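Local coordinates for yeast glycogen phosphorylase (PDB 1YGP), which belongs to the carbohydrate phosphorylases, large two-domain enzymes of the GT-B clan that carry pyridoxal-5'-phosphate, at residues 87-90 with 91-95; 173-176 with 177-181; 350-353 with 354-358; 393-396 with 397-401; 866-870 with 871-875. One frame throughout, in Å; residues are numbered along the deposited sequence.

Contact 1 (87-90 with 91-95); sequences TQQK and FTTRD
Gln88 O is gripped twice by Thr92, near the C-terminal end of the long helix 65-94. Thr92 OG1 lies 2.8 Å from Gln88 O, and Thr92 N lies 3.1 Å from the same oxygen. The two donors reach it from opposite faces of the carbonyl plane. The hydroxyl can do this because chi1 of -59° sets OG1 beside its own backbone N, facing back down the helix. One residue on, Gln89 links to Thr93 by side chains: Gln89 NE2 donates to Thr93 OG1 over 3.0 Å, with a bent angle of 137° at the hydrogen. That amide nitrogen also bonds to Phe10 O, so the N-terminal region is tied to this turn. Phe91 is buried and packs against Thr87. Thr87 O lies over one ring face, offset toward the rim, and Thr87 CG2 packs against the far end of the ring at CE2 and CZ. Phe91 also touches Asn275 of strand 274-284 and Arg98 of strand 98-102, which places it between helix and sheet. Lys90 and Arg94 run together toward the surface. The aliphatic part of the lysine covers the arginine's flat end, with Lys90 CD 3.9 Å above the centre of the Arg94 guanidinium.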
# COMPACT_ATOMS: atom_id res chain seq x y z
N THR A 87 -26.55 -9.49 4.47
CA THR A 87 -27.25 -9.08 3.26
C THR A 87 -26.85 -9.95 2.09
O THR A 87 -27.71 -10.50 1.41
CB THR A 87 -26.93 -7.59 2.94
OG1 THR A 87 -27.37 -6.79 4.03
CG2 THR A 87 -27.65 -7.11 1.73
N GLN A 88 -25.55 -10.15 1.91
CA GLN A 88 -25.04 -11.01 0.86
C GLN A 88 -25.54 -12.45 1.02
O GLN A 88 -25.86 -13.14 0.05
CB GLN A 88 -23.52 -10.89 0.93
CG GLN A 88 -22.92 -9.85 -0.04
CD GLN A 88 -23.68 -8.54 -0.17
OE1 GLN A 88 -24.16 -8.15 -1.23
NE2 GLN A 88 -23.84 -7.79 0.90
N GLN A 89 -25.71 -12.92 2.24
CA GLN A 89 -26.21 -14.25 2.46
C GLN A 89 -27.68 -14.23 2.17
O GLN A 89 -28.13 -15.19 1.55
CB GLN A 89 -26.00 -14.69 3.88
CG GLN A 89 -26.49 -16.06 4.22
CD GLN A 89 -25.86 -17.16 3.38
OE1 GLN A 89 -24.72 -17.56 3.58
NE2 GLN A 89 -26.60 -17.70 2.44
N LYS A 90 -28.46 -13.20 2.53
CA LYS A 90 -29.89 -13.17 2.24
C LYS A 90 -30.08 -13.32 0.74
O LYS A 90 -30.75 -14.24 0.29
CB LYS A 90 -30.49 -11.85 2.73
CG LYS A 90 -31.89 -11.51 2.22
CD LYS A 90 -32.49 -10.36 3.01
CE LYS A 90 -31.62 -9.11 2.88
NZ LYS A 90 -31.99 -8.07 3.83
N PHE A 91 -29.40 -12.52 -0.08
CA PHE A 91 -29.54 -12.60 -1.52
C PHE A 91 -29.13 -13.97 -2.02
O PHE A 91 -29.88 -14.53 -2.81
CB PHE A 91 -28.71 -11.50 -2.15
CG PHE A 91 -29.11 -10.09 -1.68
CD1 PHE A 91 -30.38 -9.82 -1.17
CD2 PHE A 91 -28.20 -9.05 -1.81
CE1 PHE A 91 -30.72 -8.52 -0.79
CE2 PHE A 91 -28.55 -7.75 -1.44
CZ PHE A 91 -29.81 -7.48 -0.93
N THR A 92 -28.04 -14.59 -1.54
CA THR A 92 -27.69 -15.95 -1.92
C THR A 92 -28.82 -16.93 -1.57
O THR A 92 -29.27 -17.72 -2.41
CB THR A 92 -26.39 -16.34 -1.20
OG1 THR A 92 -25.40 -15.41 -1.61
CG2 THR A 92 -25.90 -17.73 -1.58
N THR A 93 -29.34 -16.87 -0.36
CA THR A 93 -30.42 -17.72 0.07
C THR A 93 -31.70 -17.43 -0.68
O THR A 93 -32.46 -18.37 -0.93
CB THR A 93 -30.58 -17.51 1.59
OG1 THR A 93 -29.49 -18.23 2.17
CG2 THR A 93 -31.92 -17.94 2.15
N ARG A 94 -31.98 -16.19 -1.07
CA ARG A 94 -33.24 -15.88 -1.70
C ARG A 94 -33.18 -15.77 -3.21
O ARG A 94 -34.21 -15.62 -3.85
CB ARG A 94 -33.82 -14.59 -1.15
CG ARG A 94 -34.25 -14.65 0.32
CD ARG A 94 -35.19 -13.46 0.57
NE ARG A 94 -35.42 -13.18 1.99
CZ ARG A 94 -36.04 -12.05 2.39
NH1 ARG A 94 -36.48 -11.13 1.52
NH2 ARG A 94 -36.18 -11.81 3.70
N ASP A 95 -32.01 -15.84 -3.81
CA ASP A 95 -31.80 -15.70 -5.25
C ASP A 95 -32.69 -14.74 -6.07
O ASP A 95 -33.35 -15.16 -7.03
CB ASP A 95 -31.88 -17.07 -5.84
CG ASP A 95 -30.79 -17.28 -6.87
OD1 ASP A 95 -30.70 -16.54 -7.85
OD2 ASP A 95 -30.04 -18.23 -6.69

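Contact 2 (173-176 with 177-181); sequences FVDS and MATEG
The end of helix 165-179 closes here in a Schellman motif, and the turn before it is closed by backbone bonds, with Met177 packed alongside. Met177 N donates to Phe173 O over 2.8 Å. The Met177 chain then runs back beside this bond. It is extended at chi2 and bends at chi3 (-101°), which brings the methyl CE to within 3.7 Å of Phe173 CB. The Phe173 ring extends to meet that of Tyr868 on helix 861-873. Asp175 O takes two donors from Thr179: the backbone N at 2.9 Å, and OG1 at 3.2 Å from well above the carbonyl plane. Thr179 OG1 is also bonded to Phe269 N. Asp175 OD1 forms a salt bridge with Arg519. In this N-terminal half of the phosphorylase fold the helix is thus joined to loops and to helix 861-873, where Ser176 OG bonds to Ser861. Glu180 N reaches Ser176 O over 2.9 Å, and Glu180 CB and CG lie alongside the same oxygen. Gly181 then leaves the helix with positive phi, a backbone shape that favours glycine. Gly181 N makes a weak bond to Ala178 O at 3.3 Å.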
# COMPACT_ATOMS: atom_id res chain seq x y z
N PHE A 173 -26.86 6.89 -6.93
CA PHE A 173 -27.61 5.68 -7.23
C PHE A 173 -27.28 4.54 -6.28
O PHE A 173 -28.18 3.99 -5.64
CB PHE A 173 -27.33 5.26 -8.64
CG PHE A 173 -28.15 6.00 -9.67
CD1 PHE A 173 -28.75 7.23 -9.40
CD2 PHE A 173 -28.30 5.40 -10.92
CE1 PHE A 173 -29.48 7.89 -10.39
CE2 PHE A 173 -29.03 6.07 -11.90
CZ PHE A 173 -29.62 7.30 -11.63
N VAL A 174 -26.00 4.21 -6.14
CA VAL A 174 -25.55 3.18 -5.22
C VAL A 174 -26.17 3.39 -3.83
O VAL A 174 -26.75 2.45 -3.24
CB VAL A 174 -23.99 3.24 -5.27
CG1 VAL A 174 -23.35 2.58 -4.08
CG2 VAL A 174 -23.52 2.46 -6.49
N ASP A 175 -26.22 4.62 -3.35
CA ASP A 175 -26.85 4.90 -2.07
C ASP A 175 -28.35 4.55 -2.09
O ASP A 175 -28.87 3.83 -1.21
CB ASP A 175 -26.59 6.35 -1.80
CG ASP A 175 -27.35 6.96 -0.64
OD1 ASP A 175 -28.53 7.25 -0.83
OD2 ASP A 175 -26.76 7.16 0.42
N SER A 176 -29.08 5.03 -3.10
CA SER A 176 -30.52 4.79 -3.16
C SER A 176 -30.88 3.32 -3.34
O SER A 176 -31.85 2.83 -2.74
CB SER A 176 -31.13 5.60 -4.28
OG SER A 176 -30.77 6.97 -4.11
N MET A 177 -30.08 2.56 -4.10
CA MET A 177 -30.35 1.16 -4.27
C MET A 177 -30.22 0.49 -2.91
O MET A 177 -31.13 -0.25 -2.52
CB MET A 177 -29.35 0.55 -5.26
CG MET A 177 -29.79 0.69 -6.72
SD MET A 177 -28.52 0.09 -7.86
CE MET A 177 -27.76 1.58 -8.41
N ALA A 178 -29.19 0.85 -2.12
CA ALA A 178 -29.00 0.26 -0.80
C ALA A 178 -30.10 0.64 0.15
O ALA A 178 -30.54 -0.20 0.93
CB ALA A 178 -27.70 0.72 -0.16
N THR A 179 -30.61 1.88 0.09
CA THR A 179 -31.71 2.27 0.98
C THR A 179 -32.95 1.48 0.61
O THR A 179 -33.67 0.99 1.48
CB THR A 179 -32.01 3.78 0.84
OG1 THR A 179 -30.83 4.42 1.29
CG2 THR A 179 -33.12 4.30 1.69
N GLU A 180 -33.17 1.30 -0.69
CA GLU A 180 -34.34 0.60 -1.16
C GLU A 180 -34.27 -0.92 -1.09
O GLU A 180 -35.21 -1.60 -1.51
CB GLU A 180 -34.61 1.07 -2.59
CG GLU A 180 -35.36 2.38 -2.47
CD GLU A 180 -35.84 3.06 -3.75
OE1 GLU A 180 -35.87 2.42 -4.80
OE2 GLU A 180 -36.19 4.23 -3.69
N GLY A 181 -33.20 -1.51 -0.56
CA GLY A 181 -33.05 -2.96 -0.52
C GLY A 181 -33.11 -3.58 -1.91
O GLY A 181 -33.65 -4.68 -2.07

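Contact 3 (350-353 with 354-358); sequences SKRP and WTEFP
Pro353 and Trp354 open a short 3-10 turn that leads from the loop after helix 322-350 into helix 357-360. The Trp354 ring meets that of Phe347 on helix 322-350, and its side chain also touches Leu381 and Leu387. Thr355 is exposed. Its OG1 lies 3.7 Å from Pro353 CB, a light touch. Glu356 carries most of the contact. Its backbone N donates to Pro353 O over 2.9 Å with a nearly straight angle of 167°, though it stands above the carbonyl plane. This bond spans three residues and closes the 3-10 turn. The Glu356 side chain then folds back beside the proline ring, pointing the same way. With CG set beside the backbone N (chi1 -58°) and the chain extended beyond it, OE1 arrives 3.4 Å from Pro353 CD. The same Glu356 OE1 meets Arg352 at the edge of its guanidinium, near its plane, and lies 3.3 Å from Arg352 NE. This is a salt bridge, but its hydrogen bond is weak and bent. The arginine has a stronger partner in Asp95, which follows helix 65-94 and is met by Arg352 NH1, so its charge is probably shared between two acids. Phe357 is buried and its ring meets that of Phe347 edge-to-face; it also touches Ile395 and Thr399 of helix 389-399. Trp354 O receives Phe357 N over 3.0 Å, which carries the turn into the helix.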
# COMPACT_ATOMS: atom_id res chain seq x y z
N SER A 350 -25.98 -20.81 -8.78
CA SER A 350 -27.42 -21.05 -8.79
C SER A 350 -27.73 -22.41 -9.41
O SER A 350 -28.74 -23.04 -9.11
CB SER A 350 -28.13 -20.00 -9.61
N LYS A 351 -26.84 -22.88 -10.27
CA LYS A 351 -26.99 -24.11 -11.03
C LYS A 351 -28.23 -24.01 -11.95
O LYS A 351 -28.78 -24.99 -12.48
CB LYS A 351 -27.08 -25.32 -10.05
N ARG A 352 -28.62 -22.75 -12.23
CA ARG A 352 -29.76 -22.47 -13.08
C ARG A 352 -29.33 -22.55 -14.53
O ARG A 352 -28.15 -22.32 -14.85
CB ARG A 352 -30.29 -21.08 -12.82
CG ARG A 352 -31.05 -20.93 -11.53
CD ARG A 352 -31.58 -19.51 -11.54
NE ARG A 352 -32.95 -19.43 -11.04
CZ ARG A 352 -33.21 -18.99 -9.82
NH1 ARG A 352 -32.25 -18.60 -9.00
NH2 ARG A 352 -34.46 -18.89 -9.40
N PRO A 353 -30.22 -22.90 -15.46
CA PRO A 353 -29.92 -23.00 -16.87
C PRO A 353 -29.55 -21.65 -17.46
O PRO A 353 -30.20 -20.67 -17.11
CB PRO A 353 -31.17 -23.56 -17.46
CG PRO A 353 -31.83 -24.25 -16.31
CD PRO A 353 -31.59 -23.27 -15.20
N TRP A 354 -28.60 -21.56 -18.40
CA TRP A 354 -28.30 -20.30 -19.08
C TRP A 354 -29.50 -19.57 -19.61
O TRP A 354 -29.51 -18.35 -19.58
CB TRP A 354 -27.35 -20.50 -20.25
CG TRP A 354 -25.94 -20.70 -19.73
CD1 TRP A 354 -25.31 -21.90 -19.89
CD2 TRP A 354 -25.19 -19.79 -19.02
NE1 TRP A 354 -24.17 -21.77 -19.26
CE2 TRP A 354 -24.05 -20.55 -18.73
CE3 TRP A 354 -25.28 -18.48 -18.56
CZ2 TRP A 354 -23.01 -20.02 -17.99
CZ3 TRP A 354 -24.23 -17.95 -17.83
CH2 TRP A 354 -23.10 -18.71 -17.54
N THR A 355 -30.56 -20.26 -20.03
CA THR A 355 -31.75 -19.59 -20.53
C THR A 355 -32.45 -18.73 -19.50
O THR A 355 -33.28 -17.91 -19.88
CB THR A 355 -32.71 -20.63 -21.11
OG1 THR A 355 -32.62 -21.85 -20.35
CG2 THR A 355 -32.36 -20.90 -22.58
N GLU A 356 -32.13 -18.87 -18.21
CA GLU A 356 -32.71 -18.02 -17.19
C GLU A 356 -31.84 -16.83 -16.80
O GLU A 356 -32.28 -15.99 -16.00
CB GLU A 356 -32.98 -18.78 -15.94
CG GLU A 356 -33.88 -19.95 -16.17
CD GLU A 356 -34.41 -20.49 -14.86
OE1 GLU A 356 -33.61 -20.78 -13.96
OE2 GLU A 356 -35.62 -20.61 -14.75
N PHE A 357 -30.63 -16.71 -17.37
CA PHE A 357 -29.75 -15.58 -17.10
C PHE A 357 -30.51 -14.26 -17.21
O PHE A 357 -30.53 -13.60 -16.17
CB PHE A 357 -28.55 -15.57 -18.07
CG PHE A 357 -27.37 -14.76 -17.54
CD1 PHE A 357 -26.62 -15.24 -16.46
CD2 PHE A 357 -27.02 -13.55 -18.14
CE1 PHE A 357 -25.52 -14.52 -15.97
CE2 PHE A 357 -25.92 -12.84 -17.64
CZ PHE A 357 -25.17 -13.32 -16.57
N PRO A 358 -31.25 -13.85 -18.27
CA PRO A 358 -31.98 -12.59 -18.31
C PRO A 358 -32.99 -12.45 -17.18
O PRO A 358 -33.29 -11.36 -16.72
CB PRO A 358 -32.64 -12.57 -19.64
CG PRO A 358 -31.75 -13.44 -20.46
CD PRO A 358 -31.52 -14.59 -19.50

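Contact 4 (393-396 with 397-401); sequences WDIV and TKTFA
The Trp393 indole has Thr397 OG1 over one face, 3.4 Å above its plane and offset toward the rim. Its ring also meets that of Trp389, one turn back. The hydroxyl does not bond to the indole nitrogen. It donates to Trp393 O over 2.9 Å, and Thr397 N reaches that oxygen from the opposite face of the carbonyl plane. The Phe400 and Val396 side chains cross at a slant, with Phe400 CE2 3.8 Å from Val396 CG1. The ring also packs on Ile363 and Leu365 of strand 361-366. This is the end of helix 389-399, where the chain passes directly into strand 400-404 of the large mixed sheet. Val396 O bridges the change. It receives Thr399 N at 2.8 Å, from above its plane, and Phe400 N at 3.3 Å. Thr399 OG1 donates to Ile395 O, one turn back, at 2.8 Å, from above the carbonyl plane. On the solvent side, Lys398 bends at chi3 and chi4 (-99° and -79°), which brings NZ to Asp394 OD2 at 3.1 Å, on the anti side of the carboxylate. The hydroxyls therefore add donors to carbonyls near the helix end, while the charged pair stays on the exposed face.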
# COMPACT_ATOMS: atom_id res chain seq x y z
N TRP A 393 -26.76 -14.78 -28.13
CA TRP A 393 -27.09 -13.41 -28.46
C TRP A 393 -28.45 -12.97 -27.92
O TRP A 393 -28.65 -11.81 -27.52
CB TRP A 393 -27.03 -13.20 -29.98
CG TRP A 393 -27.16 -11.72 -30.26
CD1 TRP A 393 -28.24 -11.23 -30.94
CD2 TRP A 393 -26.30 -10.74 -29.83
NE1 TRP A 393 -28.07 -9.93 -30.93
CE2 TRP A 393 -26.94 -9.59 -30.30
CE3 TRP A 393 -25.09 -10.63 -29.13
CZ2 TRP A 393 -26.40 -8.33 -30.08
CZ3 TRP A 393 -24.55 -9.37 -28.91
CH2 TRP A 393 -25.20 -8.23 -29.37
N ASP A 394 -29.42 -13.86 -27.87
CA ASP A 394 -30.70 -13.53 -27.29
C ASP A 394 -30.56 -13.23 -25.81
O ASP A 394 -31.22 -12.32 -25.31
CB ASP A 394 -31.65 -14.67 -27.49
CG ASP A 394 -32.70 -14.30 -28.51
OD1 ASP A 394 -32.40 -14.30 -29.71
OD2 ASP A 394 -33.82 -14.01 -28.07
N ILE A 395 -29.68 -13.96 -25.11
CA ILE A 395 -29.46 -13.74 -23.69
C ILE A 395 -28.79 -12.36 -23.50
O ILE A 395 -29.29 -11.52 -22.74
CB ILE A 395 -28.61 -14.92 -23.14
CG1 ILE A 395 -29.42 -16.22 -23.25
CG2 ILE A 395 -28.24 -14.68 -21.68
CD1 ILE A 395 -28.73 -17.55 -22.86
N VAL A 396 -27.72 -12.07 -24.24
CA VAL A 396 -27.03 -10.79 -24.16
C VAL A 396 -28.03 -9.64 -24.27
O VAL A 396 -28.17 -8.83 -23.36
CB VAL A 396 -25.98 -10.75 -25.31
CG1 VAL A 396 -25.37 -9.37 -25.45
CG2 VAL A 396 -24.82 -11.68 -24.98
N THR A 397 -28.84 -9.70 -25.31
CA THR A 397 -29.83 -8.69 -25.64
C THR A 397 -30.79 -8.40 -24.50
O THR A 397 -31.04 -7.27 -24.10
CB THR A 397 -30.48 -9.26 -26.88
OG1 THR A 397 -29.51 -9.07 -27.90
CG2 THR A 397 -31.84 -8.66 -27.21
N LYS A 398 -31.31 -9.46 -23.91
CA LYS A 398 -32.21 -9.28 -22.81
C LYS A 398 -31.51 -8.93 -21.50
O LYS A 398 -32.19 -8.47 -20.60
CB LYS A 398 -33.01 -10.55 -22.67
CG LYS A 398 -34.12 -10.56 -23.68
CD LYS A 398 -34.95 -11.80 -23.43
CE LYS A 398 -34.65 -12.99 -24.34
NZ LYS A 398 -35.28 -12.80 -25.64
N THR A 399 -30.18 -9.03 -21.38
CA THR A 399 -29.48 -8.72 -20.15
C THR A 399 -29.09 -7.25 -20.05
O THR A 399 -29.08 -6.69 -18.96
CB THR A 399 -28.21 -9.61 -20.04
OG1 THR A 399 -28.60 -10.98 -20.10
CG2 THR A 399 -27.45 -9.37 -18.74
N PHE A 400 -28.77 -6.54 -21.12
CA PHE A 400 -28.29 -5.17 -21.02
C PHE A 400 -29.27 -4.04 -21.24
O PHE A 400 -30.32 -4.17 -21.88
CB PHE A 400 -27.14 -4.99 -21.99
CG PHE A 400 -25.98 -5.91 -21.64
CD1 PHE A 400 -25.11 -5.56 -20.61
CD2 PHE A 400 -25.81 -7.11 -22.34
CE1 PHE A 400 -24.08 -6.43 -20.27
CE2 PHE A 400 -24.78 -7.97 -21.98
CZ PHE A 400 -23.91 -7.64 -20.95
N ALA A 401 -28.93 -2.89 -20.65
CA ALA A 401 -29.61 -1.64 -20.90
C ALA A 401 -28.54 -0.56 -20.84
O ALA A 401 -27.60 -0.63 -20.04
CB ALA A 401 -30.66 -1.36 -19.84

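Contact 5 (866-870 with 871-875)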
# COMPACT_ATOMS: atom_id res chain seq x y z
N GLU A 866 -36.52 4.05 -8.31
CA GLU A 866 -37.83 3.43 -8.44
C GLU A 866 -38.16 3.23 -9.92
O GLU A 866 -38.49 2.12 -10.36
CB GLU A 866 -38.89 4.31 -7.80
CG GLU A 866 -38.83 4.32 -6.27
CD GLU A 866 -39.66 5.38 -5.52
OE1 GLU A 866 -40.65 5.91 -6.04
OE2 GLU A 866 -39.29 5.69 -4.39
N GLU A 867 -37.92 4.25 -10.73
CA GLU A 867 -38.26 4.21 -12.14
C GLU A 867 -37.45 3.17 -12.86
O GLU A 867 -37.99 2.38 -13.64
CB GLU A 867 -38.02 5.55 -12.82
CG GLU A 867 -38.77 6.71 -12.19
CD GLU A 867 -39.11 7.80 -13.18
OE1 GLU A 867 -38.23 8.51 -13.68
OE2 GLU A 867 -40.29 7.93 -13.47
N TYR A 868 -36.15 3.12 -12.58
CA TYR A 868 -35.27 2.17 -13.24
C TYR A 868 -35.69 0.77 -12.88
O TYR A 868 -35.89 -0.05 -13.78
CB TYR A 868 -33.83 2.38 -12.82
CG TYR A 868 -33.01 3.37 -13.63
CD1 TYR A 868 -32.41 2.95 -14.81
CD2 TYR A 868 -32.78 4.65 -13.14
CE1 TYR A 868 -31.56 3.81 -15.50
CE2 TYR A 868 -31.93 5.50 -13.83
CZ TYR A 868 -31.31 5.09 -15.01
OH TYR A 868 -30.43 5.94 -15.67
N SER A 869 -35.91 0.52 -11.59
CA SER A 869 -36.31 -0.79 -11.14
C SER A 869 -37.60 -1.23 -11.80
O SER A 869 -37.67 -2.36 -12.29
CB SER A 869 -36.52 -0.83 -9.64
OG SER A 869 -35.32 -0.49 -8.96
N ASP A 870 -38.58 -0.35 -11.95
CA ASP A 870 -39.83 -0.78 -12.52
C ASP A 870 -39.93 -0.81 -14.03
O ASP A 870 -40.66 -1.66 -14.54
CB ASP A 870 -40.93 0.09 -11.95
CG ASP A 870 -41.06 -0.08 -10.44
OD1 ASP A 870 -40.82 -1.18 -9.93
OD2 ASP A 870 -41.41 0.91 -9.78
N THR A 871 -39.24 0.03 -14.81
CA THR A 871 -39.45 -0.06 -16.25
C THR A 871 -38.38 -0.87 -16.96
O THR A 871 -38.63 -1.58 -17.94
CB THR A 871 -39.52 1.37 -16.85
OG1 THR A 871 -38.28 2.03 -16.63
CG2 THR A 871 -40.63 2.18 -16.20
N ILE A 872 -37.16 -0.79 -16.44
CA ILE A 872 -36.03 -1.39 -17.12
C ILE A 872 -35.59 -2.69 -16.50
O ILE A 872 -35.54 -3.71 -17.18
CB ILE A 872 -34.89 -0.32 -17.14
CG1 ILE A 872 -35.39 0.94 -17.91
CG2 ILE A 872 -33.63 -0.91 -17.79
CD1 ILE A 872 -34.52 2.20 -17.95
N TRP A 873 -35.23 -2.68 -15.22
CA TRP A 873 -34.64 -3.86 -14.62
C TRP A 873 -35.62 -4.95 -14.23
O TRP A 873 -35.27 -6.12 -14.13
CB TRP A 873 -33.82 -3.46 -13.39
CG TRP A 873 -32.64 -2.52 -13.65
CD1 TRP A 873 -31.97 -2.48 -14.85
CD2 TRP A 873 -32.18 -1.59 -12.75
NE1 TRP A 873 -31.11 -1.50 -14.73
CE2 TRP A 873 -31.19 -0.94 -13.51
CE3 TRP A 873 -32.46 -1.20 -11.44
CZ2 TRP A 873 -30.46 0.11 -12.97
CZ3 TRP A 873 -31.72 -0.15 -10.90
CH2 TRP A 873 -30.73 0.50 -11.66
N ASN A 874 -36.86 -4.52 -13.95
CA ASN A 874 -37.94 -5.37 -13.47
C ASN A 874 -37.42 -6.13 -12.28
O ASN A 874 -37.40 -7.36 -12.18
CB ASN A 874 -38.42 -6.31 -14.59
CG ASN A 874 -38.85 -5.50 -15.80
OD1 ASN A 874 -38.29 -5.61 -16.89
ND2 ASN A 874 -39.83 -4.61 -15.71
N VAL A 875 -37.01 -5.31 -11.33
CA VAL A 875 -36.37 -5.78 -10.13
C VAL A 875 -37.23 -5.38 -8.93
O VAL A 875 -37.86 -4.32 -8.93
CB VAL A 875 -34.94 -5.15 -10.24
CG1 VAL A 875 -34.61 -4.24 -9.09
CG2 VAL A 875 -33.94 -6.29 -10.33
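Tyr868 leaves helix 861-873 with its CB set over the six-membered ring of Trp873, five residues on. This is a CH-pi contact: Tyr868 CB is 3.8 Å from the ring centroid and only 13° off its normal. Next, CG lies 4.2 Å from both CH2 and CZ2 of Trp873. CD1 touches Trp873 CZ2 and also Ile872 CD1, each at 3.9 Å. Tyr868 CE1 is 4.2 Å from Ile872 CD1. By then the phenol ring has slid off the indole; the two planes are near parallel, 21° apart, but barely overlap. At the tip, OH bonds to Asn482 and Thr403 on strands of the mixed sheet. The five-residue spacing fits the wider pi-type turn at the end of the helix. Tyr868 O accepts both Ile872 N and Trp873 N, from opposite faces of its plane, and Ser869 O takes Val875 N over 3.2 Å after the positive phi of Asn874. One residue before Ile872, Thr871 N bonds to Glu867 O in the ordinary helical way, with an added hydroxyl. Thr871 OG1 sits between the backbone N and the carbonyl carbon (chi1 62°) and donates to Glu867 O from above the carbonyl plane. Trp873 NE1 is held by Gln364 on strand 361-366. The tyrosine hydroxyl and the indole N-H are thus both satisfied by the sheet, while the carbon surfaces of the two side chains pack on each other, and the widened turn spends one carbonyl on two amide donors.

All five contacts lie at or next to helix ends. Contact 2 is the most buried and contact 3 lies at the surface; contacts 1, 4 and 5 are partly buried. Contacts 2 and 5 lie on helices 165-179 and 861-873, which pack together and bring the like charges of Glu180 and Glu866 close. Contacts 3 and 4 share a core in which Phe357 packs on Ile395 and Thr399. Contact 4 reaches contact 5 where Ala401 meets Ile872. Contacts 1 and 3 meet by charge, Asp95 with Arg352. Ion pairs within a contact occur in contacts 3 and 4, whereas aromatic packing between its segments marks contact 5.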